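PDB 4YK1: bartonella effector protein (Bep) substrate of VirB T4SS from Bartonella rochalimae ATCC BAA-1498, which is a type IV secretion effector, here its BID domain, whose full-length form probably transfers AMP from ATP to tyrosine or threonine of target proteins. Local coordinates for residues E53-E56 with Q57-S60; K95-K98 with Y99-S102; S102-N105 with A106-L109; D118-S121 with N122-T126. One frame throughout, in Å; residues are numbered along the deposited sequence. Where two conformers were deposited one is given.

Contact 1. Residues E53-E56 with Q57-S60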
ATOM      1  N   GLU A  53       5.190   2.061  13.286  1.00 34.74           N
ATOM      2  CA  GLU A  53       3.789   1.888  12.887  1.00 42.03           C
ATOM      3  C   GLU A  53       3.044   3.212  12.646  1.00 38.29           C
ATOM      4  O   GLU A  53       1.815   3.234  12.548  1.00 35.14           O
ATOM      5  CB  GLU A  53       3.041   1.051  13.937  1.00 48.89           C
ATOM      6  CG  GLU A  53       3.589  -0.383  14.131  1.00 59.02           C
ATOM      7  CD  GLU A  53       3.720  -1.189  12.826  1.00 67.26           C
ATOM      8  OE1 GLU A  53       2.821  -1.105  11.957  1.00 61.52           O
ATOM      9  OE2 GLU A  53       4.728  -1.920  12.676  1.00 71.83           O
ATOM     10  N   ILE A  54       3.783   4.306  12.510  1.00 30.00           N
ATOM     11  CA  ILE A  54       3.159   5.619  12.371  1.00 31.40           C
ATOM     12  C   ILE A  54       2.228   5.677  11.146  1.00 28.06           C
ATOM     13  O   ILE A  54       1.228   6.382  11.164  1.00 31.78           O
ATOM     14  CB  ILE A  54       4.241   6.745  12.334  1.00 34.64           C
ATOM     15  CG1 ILE A  54       3.619   8.103  12.662  1.00 33.45           C
ATOM     16  CG2 ILE A  54       4.985   6.788  10.977  1.00 26.12           C
ATOM     17  CD1 ILE A  54       4.657   9.149  13.085  1.00 31.15           C
ATOM     18  N   LEU A  55       2.528   4.914  10.100  1.00 27.18           N
ATOM     19  CA  LEU A  55       1.661   4.888   8.916  1.00 27.29           C
ATOM     20  C   LEU A  55       0.773   3.636   8.849  1.00 28.63           C
ATOM     21  O   LEU A  55       0.244   3.298   7.784  1.00 32.04           O
ATOM     22  CB  LEU A  55       2.497   4.962   7.634  1.00 25.17           C
ATOM     23  CG  LEU A  55       3.424   6.179   7.472  1.00 31.82           C
ATOM     24  CD1 LEU A  55       4.185   6.048   6.166  1.00 31.95           C
ATOM     25  CD2 LEU A  55       2.635   7.485   7.485  1.00 24.73           C
ATOM     26  N   GLU A  56       0.604   2.952   9.972  1.00 32.41           N
ATOM     27  CA  GLU A  56      -0.139   1.687   9.965  1.00 32.87           C
ATOM     28  C   GLU A  56      -1.570   1.870   9.449  1.00 31.25           C
ATOM     29  O   GLU A  56      -2.051   1.094   8.636  1.00 35.24           O
ATOM     30  CB  GLU A  56      -0.157   1.083  11.363  1.00 38.15           C
ATOM     31  CG  GLU A  56      -1.310   0.135  11.604  1.00 60.18           C
ATOM     32  CD  GLU A  56      -1.368  -0.311  13.047  1.00 79.69           C
ATOM     33  OE1 GLU A  56      -1.917   0.444  13.879  1.00 82.00           O
ATOM     34  OE2 GLU A  56      -0.852  -1.408  13.346  1.00 86.30           O
ATOM     35  N   GLN A  57      -2.235   2.926   9.899  1.00 31.40           N
ATOM     36  CA  GLN A  57      -3.585   3.234   9.424  1.00 38.90           C
ATOM     37  C   GLN A  57      -3.607   3.568   7.930  1.00 38.48           C
ATOM     38  O   GLN A  57      -4.512   3.164   7.199  1.00 35.14           O
ATOM     39  CB  GLN A  57      -4.165   4.395  10.234  1.00 39.49           C
ATOM     40  CG  GLN A  57      -5.660   4.440  10.255  1.00 58.49           C
ATOM     41  CD  GLN A  57      -6.189   5.358  11.325  1.00 65.01           C
ATOM     42  OE1 GLN A  57      -5.486   6.249  11.796  1.00 62.75           O
ATOM     43  NE2 GLN A  57      -7.432   5.136  11.730  1.00 73.41           N
ATOM     44  N   ASP A  58      -2.604   4.308   7.477  1.00 31.13           N
ATOM     45  CA  ASP A  58      -2.496   4.630   6.054  1.00 28.84           C
ATOM     46  C   ASP A  58      -2.342   3.388   5.164  1.00 27.32           C
ATOM     47  O   ASP A  58      -2.879   3.334   4.062  1.00 30.58           O
ATOM     48  CB  ASP A  58      -1.312   5.556   5.820  1.00 26.00           C
ATOM     49  CG  ASP A  58      -1.361   6.777   6.710  1.00 38.92           C
ATOM     50  OD1 ASP A  58      -2.160   7.671   6.419  1.00 35.97           O
ATOM     51  OD2 ASP A  58      -0.628   6.819   7.718  1.00 59.03           O
ATOM     52  N   ILE A  59      -1.573   2.412   5.629  1.00 28.86           N
ATOM     53  CA  ILE A  59      -1.344   1.193   4.850  1.00 31.57           C
ATOM     54  C   ILE A  59      -2.668   0.443   4.647  1.00 29.03           C
ATOM     55  O   ILE A  59      -2.961  -0.059   3.546  1.00 29.05           O
ATOM     56  CB  ILE A  59      -0.291   0.306   5.536  1.00 32.35           C
ATOM     57  CG1 ILE A  59       1.065   1.017   5.534  1.00 36.50           C
ATOM     58  CG2 ILE A  59      -0.193  -1.057   4.852  1.00 32.40           C
ATOM     59  CD1 ILE A  59       1.605   1.254   4.117  1.00 37.56           C
ATOM     60  N   SER A  60      -3.464   0.360   5.711  1.00 30.44           N
ATOM     61  CA  SER A  60      -4.784  -0.274   5.616  1.00 32.12           C
ATOM     62  C   SER A  60      -5.670   0.410   4.582  1.00 36.04           C
ATOM     63  O   SER A  60      -6.363  -0.258   3.823  1.00 37.15           O
ATOM     64  CB  SER A  60      -5.486  -0.268   6.969  1.00 42.26           C
ATOM     65  OG  SER A  60      -4.670  -0.888   7.936  1.00 51.95           O
TER
HETATM   66  O   HOH W   1      -1.917  -1.325   8.420  1.00 43.16           O
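The N-terminal start of helix 56-64 joins L55 to D58 and I59. L55 sits at the N-cap position, directly before the helix. Its carbonyl O takes the first full helical bond, from I59 N at 3.0 Å. That bond is fairly straight, with 152° at the hydrogen, and the donor lies nearly in line with the C=O. CG1 of I59 rests on the same oxygen, 3.3 Å from L55 O. The D58 carboxylate folds back over the cap residue. Its CG stands anti to the carbonyl carbon (chi1 -53°), which swings OD2 to 3.2 Å from L55 CA. OD2 also lies 3.3 Å from L55 CD2, so one oxygen touches both backbone and side chain of the leucine.

The chain enters the helix through a type I beta turn from E53 to E56, closed by E56 N bonding to E53 O. This turn follows helix 32-49 in the four-helix bundle of the BID domain. L55 and I59 face the bundle interior: L55 meets L109 and I113 of helix 97-140, and I59 meets L38 and Y116.

On the polar side, E56 O accepts only weak backbone bonds, from S60 N and I59 N. A water is hydrogen-bonded to S60 OG at 2.8 Å. It also comes unusually close to E56 O, and a bond there is doubtful.

Contact 2. Residues K95-K98 with Y99-S102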
ATOM      1  N   LYS A  95      19.744  22.788  11.909  1.00 30.44           N
ATOM      2  CA  LYS A  95      19.479  21.360  11.924  1.00 28.39           C
ATOM      3  C   LYS A  95      20.756  20.577  12.157  1.00 29.82           C
ATOM      4  O   LYS A  95      21.799  20.914  11.605  1.00 30.74           O
ATOM      5  CB  LYS A  95      18.835  20.925  10.594  1.00 24.88           C
ATOM      6  CG  LYS A  95      17.469  21.554  10.344  1.00 30.30           C
ATOM      7  CD  LYS A  95      17.011  21.364   8.901  1.00 32.30           C
ATOM      8  CE  LYS A  95      15.631  21.971   8.692  1.00 33.93           C
ATOM      9  NZ  LYS A  95      15.270  21.972   7.240  1.00 39.68           N
ATOM     10  N   SER A  96      20.680  19.527  12.967  1.00 24.69           N
ATOM     11  CA  SER A  96      21.785  18.581  13.042  1.00 23.40           C
ATOM     12  C   SER A  96      21.864  17.777  11.746  1.00 26.00           C
ATOM     13  O   SER A  96      20.919  17.746  10.956  1.00 24.89           O
ATOM     14  CB  SER A  96      21.620  17.628  14.220  1.00 18.67           C
ATOM     15  OG  SER A  96      20.489  16.799  13.990  1.00 25.79           O
ATOM     16  N   GLN A  97      22.997  17.121  11.541  1.00 26.27           N
ATOM     17  CA  GLN A  97      23.168  16.225  10.416  1.00 28.93           C
ATOM     18  C   GLN A  97      22.139  15.101  10.486  1.00 30.31           C
ATOM     19  O   GLN A  97      21.585  14.694   9.473  1.00 26.97           O
ATOM     20  CB  GLN A  97      24.599  15.651  10.410  1.00 35.48           C
ATOM     21  CG  GLN A  97      25.072  15.206   9.042  1.00 59.37           C
ATOM     22  CD  GLN A  97      24.959  16.316   8.008  1.00 70.88           C
ATOM     23  OE1 GLN A  97      25.317  17.468   8.271  1.00 72.47           O
ATOM     24  NE2 GLN A  97      24.444  15.976   6.833  1.00 74.74           N
ATOM     25  N   LYS A  98      21.891  14.598  11.690  1.00 28.83           N
ATOM     26  CA  LYS A  98      20.922  13.524  11.887  1.00 27.55           C
ATOM     27  C   LYS A  98      19.528  13.941  11.431  1.00 24.14           C
ATOM     28  O   LYS A  98      18.813  13.156  10.794  1.00 22.54           O
ATOM     29  CB  LYS A  98      20.895  13.104  13.356  1.00 30.19           C
ATOM     30  CG  LYS A  98      20.055  11.876  13.646  1.00 40.68           C
ATOM     31  CD  LYS A  98      20.285  11.423  15.082  1.00 43.94           C
ATOM     32  CE  LYS A  98      19.206  10.467  15.577  1.00 49.62           C
ATOM     33  NZ  LYS A  98      19.334  10.242  17.059  1.00 50.35           N
ATOM     34  N   TYR A  99      19.150  15.174  11.757  1.00 20.64           N
ATOM     35  CA  TYR A  99      17.855  15.719  11.348  1.00 19.82           C
ATOM     36  C   TYR A  99      17.782  15.796   9.823  1.00 26.22           C
ATOM     37  O   TYR A  99      16.776  15.420   9.215  1.00 23.34           O
ATOM     38  CB  TYR A  99      17.615  17.111  11.957  1.00 19.95           C
ATOM     39  CG  TYR A  99      16.180  17.588  11.779  1.00 25.09           C
ATOM     40  CD1 TYR A  99      15.757  18.167  10.578  1.00 21.47           C
ATOM     41  CD2 TYR A  99      15.250  17.445  12.805  1.00 23.39           C
ATOM     42  CE1 TYR A  99      14.429  18.591  10.388  1.00 22.43           C
ATOM     43  CE2 TYR A  99      13.932  17.874  12.642  1.00 24.42           C
ATOM     44  CZ  TYR A  99      13.527  18.439  11.436  1.00 26.70           C
ATOM     45  OH  TYR A  99      12.219  18.831  11.292  1.00 28.75           O
ATOM     46  N   LYS A 100      18.852  16.276   9.199  1.00 22.24           N
ATOM     47  CA  LYS A 100      18.889  16.351   7.736  1.00 25.31           C
ATOM     48  C   LYS A 100      18.803  14.969   7.090  1.00 29.38           C
ATOM     49  O   LYS A 100      18.222  14.821   6.016  1.00 27.24           O
ATOM     50  CB  LYS A 100      20.156  17.083   7.268  1.00 27.44           C
ATOM     51  CG  LYS A 100      20.213  18.563   7.694  1.00 29.20           C
ATOM     52  CD  LYS A 100      21.289  19.299   6.883  1.00 44.25           C
ATOM     53  CE  LYS A 100      21.657  20.644   7.479  1.00 60.35           C
ATOM     54  NZ  LYS A 100      22.704  20.537   8.537  1.00 73.77           N
ATOM     55  N   ILE A 101      19.351  13.956   7.757  1.00 27.36           N
ATOM     56  CA  ILE A 101      19.284  12.588   7.251  1.00 25.21           C
ATOM     57  C   ILE A 101      17.850  12.066   7.350  1.00 28.21           C
ATOM     58  O   ILE A 101      17.390  11.341   6.470  1.00 27.48           O
ATOM     59  CB  ILE A 101      20.282  11.674   8.002  1.00 26.08           C
ATOM     60  CG1 ILE A 101      21.708  11.996   7.562  1.00 29.94           C
ATOM     61  CG2 ILE A 101      19.997  10.179   7.740  1.00 28.86           C
ATOM     62  CD1 ILE A 101      22.788  11.403   8.474  1.00 35.31           C
ATOM     63  N   SER A 102      17.146  12.425   8.421  1.00 24.36           N
ATOM     64  CA  SER A 102      15.718  12.101   8.523  1.00 23.56           C
ATOM     65  C   SER A 102      14.939  12.734   7.360  1.00 22.36           C
ATOM     66  O   SER A 102      14.062  12.096   6.780  1.00 21.97           O
ATOM     67  CB  SER A 102      15.127  12.568   9.866  1.00 23.18           C
ATOM     68  OG  SER A 102      15.641  11.813  10.957  1.00 25.12           O
TER
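S96 and Y99 form the tight part of this first helical turn. S96 OG accepts from Y99 N at 3.1 Å and so caps a backbone N-H at the helix start. The hydroxyl lies between the backbone N and the carbonyl carbon (chi1 66°), which points it back at that N-H. The same OG is hydrogen-bonded to R89 O, so the cap is also tied to the preceding hairpin. Behind it, S96 O takes K100 N at 3.1 Å.

The aliphatic chain of K95 crosses the buried Y99 ring at a slant. CG and CD of K95 each lie 3.8 Å from Y99 CD1, and K95 CE reaches 4.0 Å from Y99 CE1. The lysine chain is extended. Its NZ goes beyond the ring to a salt bridge with E103. L86 and K90 also touch the tyrosine.

The outer side is looser. Q97, K98, K100 and I101 are exposed. K100 bends at its last torsion (chi4 86°) and returns NZ to K95 O, where the two atoms make a hydrogen bond of 3.2 Å. This donor stands above the carbonyl plane, 48° out of it.

A serine N-cap starting a long helix straight after a short antiparallel hairpin is the motif here, at the beginning of helix 97-140.

Contact 3. Residues S102-N105 with A106-L109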
ATOM      1  N   SER A 102      17.146  12.425   8.421  1.00 24.36           N
ATOM      2  CA  SER A 102      15.718  12.101   8.523  1.00 23.56           C
ATOM      3  C   SER A 102      14.939  12.734   7.360  1.00 22.36           C
ATOM      4  O   SER A 102      14.062  12.096   6.780  1.00 21.97           O
ATOM      5  CB  SER A 102      15.127  12.568   9.866  1.00 23.18           C
ATOM      6  OG  SER A 102      15.641  11.813  10.957  1.00 25.12           O
ATOM      7  N   GLU A 103      15.258  13.978   7.008  1.00 22.79           N
ATOM      8  CA  GLU A 103      14.565  14.633   5.886  1.00 22.83           C
ATOM      9  C   GLU A 103      14.849  13.900   4.579  1.00 30.40           C
ATOM     10  O   GLU A 103      13.966  13.751   3.744  1.00 24.92           O
ATOM     11  CB  GLU A 103      14.974  16.103   5.755  1.00 24.40           C
ATOM     12  CG  GLU A 103      14.469  17.000   6.908  1.00 25.73           C
ATOM     13  CD  GLU A 103      14.881  18.458   6.721  1.00 33.15           C
ATOM     14  OE1 GLU A 103      16.074  18.698   6.486  1.00 36.35           O
ATOM     15  OE2 GLU A 103      14.017  19.357   6.799  1.00 37.93           O
ATOM     16  N   GLN A 104      16.079  13.432   4.404  1.00 27.73           N
ATOM     17  CA  GLN A 104      16.422  12.692   3.198  1.00 29.04           C
ATOM     18  C   GLN A 104      15.724  11.339   3.192  1.00 30.65           C
ATOM     19  O   GLN A 104      15.194  10.918   2.169  1.00 32.31           O
ATOM     20  CB  GLN A 104      17.942  12.523   3.075  1.00 34.54           C
ATOM     21  CG  GLN A 104      18.669  13.792   2.654  1.00 50.78           C
ATOM     22  CD  GLN A 104      18.036  14.447   1.423  1.00 67.20           C
ATOM     23  OE1 GLN A 104      17.625  15.609   1.467  1.00 69.96           O
ATOM     24  NE2 GLN A 104      17.946  13.694   0.326  1.00 65.48           N
ATOM     25  N   ASN A 105      15.705  10.654   4.334  1.00 25.98           N
ATOM     26  CA  ASN A 105      15.012   9.374   4.390  1.00 24.86           C
ATOM     27  C   ASN A 105      13.497   9.522   4.144  1.00 31.66           C
ATOM     28  O   ASN A 105      12.873   8.599   3.635  1.00 28.22           O
ATOM     29  CB  ASN A 105      15.246   8.679   5.737  1.00 28.22           C
ATOM     30  CG  ASN A 105      16.538   7.882   5.771  1.00 33.58           C
ATOM     31  OD1 ASN A 105      16.939   7.282   4.774  1.00 37.65           O
ATOM     32  ND2 ASN A 105      17.186   7.860   6.929  1.00 29.71           N
ATOM     33  N   ALA A 106      12.906  10.658   4.523  1.00 22.34           N
ATOM     34  CA  ALA A 106      11.482  10.889   4.251  1.00 23.99           C
ATOM     35  C   ALA A 106      11.189  10.868   2.758  1.00 20.40           C
ATOM     36  O   ALA A 106      10.122  10.403   2.345  1.00 23.75           O
ATOM     37  CB  ALA A 106      11.012  12.213   4.861  1.00 24.05           C
ATOM     38  N   LYS A 107      12.123  11.371   1.941  1.00 20.85           N
ATOM     39  CA  LYS A 107      11.966  11.292   0.481  1.00 21.80           C
ATOM     40  C   LYS A 107      11.951   9.847  -0.008  1.00 27.53           C
ATOM     41  O   LYS A 107      11.204   9.492  -0.934  1.00 23.96           O
ATOM     42  CB  LYS A 107      13.084  12.057  -0.244  1.00 22.78           C
ATOM     43  CG  LYS A 107      13.114  13.544   0.083  1.00 28.09           C
ATOM     44  CD  LYS A 107      14.080  14.273  -0.821  1.00 34.15           C
ATOM     45  CE  LYS A 107      13.869  15.772  -0.746  1.00 50.93           C
ATOM     46  NZ  LYS A 107      14.318  16.288   0.558  1.00 50.84           N
ATOM     47  N   ILE A 108      12.811   9.027   0.590  1.00 26.07           N
ATOM     48  CA  ILE A 108      12.877   7.614   0.249  1.00 25.11           C
ATOM     49  C   ILE A 108      11.574   6.937   0.688  1.00 21.91           C
ATOM     50  O   ILE A 108      11.015   6.088  -0.017  1.00 21.65           O
ATOM     51  CB  ILE A 108      14.103   6.944   0.899  1.00 27.99           C
ATOM     52  CG1 ILE A 108      15.393   7.572   0.355  1.00 33.29           C
ATOM     53  CG2 ILE A 108      14.105   5.428   0.605  1.00 32.55           C
ATOM     54  CD1 ILE A 108      16.648   7.145   1.115  1.00 36.45           C
ATOM     55  N   LEU A 109      11.089   7.328   1.861  1.00 20.47           N
ATOM     56  CA  LEU A 109       9.825   6.804   2.356  1.00 23.72           C
ATOM     57  C   LEU A 109       8.674   7.180   1.425  1.00 25.05           C
ATOM     58  O   LEU A 109       7.819   6.347   1.100  1.00 20.81           O
ATOM     59  CB  LEU A 109       9.567   7.316   3.776  1.00 21.73           C
ATOM     60  CG  LEU A 109       8.207   6.939   4.381  1.00 27.63           C
ATOM     61  CD1 LEU A 109       7.984   5.411   4.427  1.00 25.55           C
ATOM     62  CD2 LEU A 109       8.025   7.569   5.777  1.00 20.95           C
TER
HETATM   63  O   HOH W   2      12.497  16.167   3.071  1.00 40.92           O
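Backbone bonds between A106 and S102, and between L109 and N105, run along the buried side of this turn. A106 N reaches S102 O at 2.9 Å and L109 N reaches N105 O at 2.8 Å. On the outer side the pattern slackens: Q104 O accepts from both I108 N and K107 N, and both bonds are weak.

Polar side-chain contacts gather around K107. Its chain bends at the last torsion (chi4 71°) and brings NZ back one turn. There it makes a weak bond of 3.5 Å to Q104 OE1. NZ also donates to a water at 3.1 Å, and that water donates to E103 O. The carboxylate of E103 turns the other way, to a salt bridge with K95.

Van der Waals contact across the turn is slight. N105 and I108 lie side by side and point the same way, with the amide oxygen OD1 of N105 3.7 Å from the methyl CD1 of I108. Both also pack on helix 32-49, N105 on I48 and I108 on L44. A106 meets P80, while L109 meets I48 and Y49.

One polar face and one packed face make this an amphipathic turn of a helix in the BID four-helix bundle.

Contact 4. Residues D118-S121 with N122-T126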
ATOM      1  N   ASP A 118       1.412   1.265  -6.048  1.00 25.81           N
ATOM      2  CA  ASP A 118       1.388   0.699  -7.406  1.00 30.79           C
ATOM      3  C   ASP A 118       1.268  -0.825  -7.362  1.00 28.08           C
ATOM      4  O   ASP A 118       0.559  -1.426  -8.173  1.00 29.83           O
ATOM      5  CB  ASP A 118       2.643   1.096  -8.184  1.00 27.88           C
ATOM      6  CG  ASP A 118       2.709   0.453  -9.571  1.00 41.90           C
ATOM      7  OD1 ASP A 118       2.178   1.065 -10.515  1.00 31.10           O
ATOM      8  OD2 ASP A 118       3.290  -0.653  -9.717  1.00 44.41           O
ATOM      9  N   LYS A 119       1.980  -1.452  -6.427  1.00 28.25           N
ATOM     10  CA  LYS A 119       1.925  -2.906  -6.285  1.00 27.56           C
ATOM     11  C   LYS A 119       0.524  -3.333  -5.876  1.00 32.26           C
ATOM     12  O   LYS A 119      -0.030  -4.278  -6.435  1.00 31.37           O
ATOM     13  CB  LYS A 119       2.942  -3.419  -5.253  1.00 37.23           C
ATOM     14  CG  LYS A 119       4.410  -3.234  -5.636  1.00 47.61           C
ATOM     15  CD  LYS A 119       5.349  -3.656  -4.489  1.00 55.09           C
ATOM     16  CE  LYS A 119       6.800  -3.216  -4.724  1.00 60.15           C
ATOM     17  NZ  LYS A 119       7.164  -2.022  -3.881  1.00 60.48           N
ATOM     18  N   VAL A 120      -0.046  -2.642  -4.889  1.00 27.19           N
ATOM     19  CA  VAL A 120      -1.402  -2.939  -4.446  1.00 26.81           C
ATOM     20  C   VAL A 120      -2.391  -2.855  -5.613  1.00 35.38           C
ATOM     21  O   VAL A 120      -3.230  -3.731  -5.790  1.00 34.17           O
ATOM     22  CB  VAL A 120      -1.840  -1.999  -3.323  1.00 33.47           C
ATOM     23  CG1 VAL A 120      -3.332  -2.170  -3.063  1.00 33.88           C
ATOM     24  CG2 VAL A 120      -1.040  -2.292  -2.054  1.00 35.41           C
ATOM     25  N   SER A 121      -2.288  -1.783  -6.390  1.00 29.41           N
ATOM     26  CA  SER A 121      -3.150  -1.556  -7.534  1.00 32.06           C
ATOM     27  C   SER A 121      -3.105  -2.717  -8.529  1.00 32.13           C
ATOM     28  O   SER A 121      -4.141  -3.184  -9.000  1.00 34.94           O
ATOM     29  CB  SER A 121      -2.750  -0.258  -8.234  1.00 36.51           C
ATOM     30  OG  SER A 121      -3.685   0.050  -9.246  1.00 52.49           O
ATOM     31  N   ASN A 122      -1.905  -3.193  -8.834  1.00 31.33           N
ATOM     32  CA  ASN A 122      -1.755  -4.325  -9.742  1.00 34.93           C
ATOM     33  C   ASN A 122      -2.317  -5.621  -9.162  1.00 38.37           C
ATOM     34  O   ASN A 122      -2.907  -6.408  -9.886  1.00 33.88           O
ATOM     35  CB  ASN A 122      -0.287  -4.517 -10.103  1.00 35.99           C
ATOM     36  CG  ASN A 122       0.217  -3.428 -11.017  1.00 39.96           C
ATOM     37  OD1 ASN A 122      -0.518  -2.941 -11.869  1.00 46.97           O
ATOM     38  ND2 ASN A 122       1.458  -3.025 -10.830  1.00 43.37           N
ATOM     39  N   ILE A 123      -2.119  -5.847  -7.868  1.00 30.55           N
ATOM     40  CA  ILE A 123      -2.627  -7.049  -7.211  1.00 35.07           C
ATOM     41  C   ILE A 123      -4.147  -7.071  -7.273  1.00 33.93           C
ATOM     42  O   ILE A 123      -4.761  -8.087  -7.627  1.00 34.08           O
ATOM     43  CB  ILE A 123      -2.151  -7.134  -5.753  1.00 40.06           C
ATOM     44  CG1 ILE A 123      -0.648  -7.385  -5.700  1.00 41.26           C
ATOM     45  CG2 ILE A 123      -2.862  -8.264  -5.026  1.00 39.72           C
ATOM     46  CD1 ILE A 123      -0.090  -7.341  -4.316  1.00 39.80           C
ATOM     47  N   ARG A 124      -4.751  -5.944  -6.923  1.00 26.15           N
ATOM     48  CA  ARG A 124      -6.202  -5.810  -6.954  1.00 33.69           C
ATOM     49  C   ARG A 124      -6.760  -6.044  -8.360  1.00 38.64           C
ATOM     50  O   ARG A 124      -7.804  -6.678  -8.513  1.00 36.05           O
ATOM     51  CB  ARG A 124      -6.622  -4.431  -6.422  1.00 34.38           C
ATOM     52  CG  ARG A 124      -6.235  -4.224  -4.934  1.00 38.24           C
ATOM     53  CD  ARG A 124      -6.928  -3.023  -4.309  1.00 41.38           C
ATOM     54  NE  ARG A 124      -8.379  -3.163  -4.349  1.00 42.78           N
ATOM     55  CZ  ARG A 124      -9.140  -3.545  -3.326  1.00 47.16           C
ATOM     56  NH1 ARG A 124      -8.612  -3.824  -2.132  1.00 38.61           N
ATOM     57  NH2 ARG A 124     -10.447  -3.643  -3.504  1.00 41.37           N
ATOM     58  N   CYS A 125      -6.073  -5.535  -9.380  1.00 36.33           N
ATOM     59  CA  CYS A 125      -6.534  -5.699 -10.760  0.56 36.73           C
ATOM     60  C   CYS A 125      -6.414  -7.150 -11.203  1.00 33.62           C
ATOM     61  O   CYS A 125      -7.332  -7.694 -11.819  1.00 37.57           O
ATOM     62  CB  CYS A 125      -5.745  -4.799 -11.713  0.56 39.59           C
ATOM     63  SG  CYS A 125      -6.201  -3.055 -11.643  0.56 44.11           S
ATOM     64  N   THR A 126      -5.281  -7.770 -10.887  1.00 32.41           N
ATOM     65  CA  THR A 126      -5.047  -9.178 -11.203  1.00 34.35           C
ATOM     66  C   THR A 126      -6.089 -10.075 -10.534  1.00 40.37           C
ATOM     67  O   THR A 126      -6.621 -10.986 -11.164  1.00 34.28           O
ATOM     68  CB  THR A 126      -3.627  -9.608 -10.782  1.00 36.89           C
ATOM     69  OG1 THR A 126      -2.669  -8.860 -11.541  1.00 35.00           O
ATOM     70  CG2 THR A 126      -3.406 -11.097 -11.039  1.00 39.63           C
TER
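V120 lies alongside R124, its CG1 3.9 Å from CD of the arginine. The two side chains point the same way, and CG1 of V120 touches both CG and CD of the arginine. The arginine CG also sits 3.2 Å from V120 O. Further out the chain bends at chi3 (60°), and the guanidinium leaves this turn. NH1 donates to N63 O, and NH2 forms a salt bridge with E21.

On another face, D118 and N122 approach each other. Their carboxylate and amide planes are nearly perpendicular, 86° apart, and N122 ND2 is 3.2 Å from D118 OD2. Both residues are exposed.

This is a middle turn of helix 97-140, the long helix of the BID four-helix bundle. Its V120 and I123 face I28 of helix 21-30 and I34 of helix 32-49. P66 adds a further cover over V120, S121 and R124.

The backbone here is regular. R124 N bonds to V120 O with 171° at the hydrogen, and I123 N reaches K119 O at 3.0 Å. CG1 of I123 rests on that same carbonyl, 3.3 Å from K119 O.

At the C-terminal end of the segment, N122 O has two donors in T126. T126 N and T126 OG1 come from opposite faces of the carbonyl plane, with the hydroxyl at 3.0 Å.

Overall arrangement
Contact 2 starts helix 97-140, contact 3 continues it, and contact 4 lies further along the same helix, while contact 1 starts helix 56-64. Contacts 2 and 3 share S102 and are joined by the K95-E103 salt bridge. Contact 1 meets contact 3 through leucines, L55 CD1 lying 4.1 Å from L109 CD2. Contact 4 is a surface contact, and the other three are partly buried. The two helix starts differ: contact 2 has a serine hydroxyl cap beside the hairpin, whereas contact 1 has a leucine in the cap position. Contacts 3 and 4 are regular mid-helix turns. The centres of contacts 2 and 4 are about 35 Å apart.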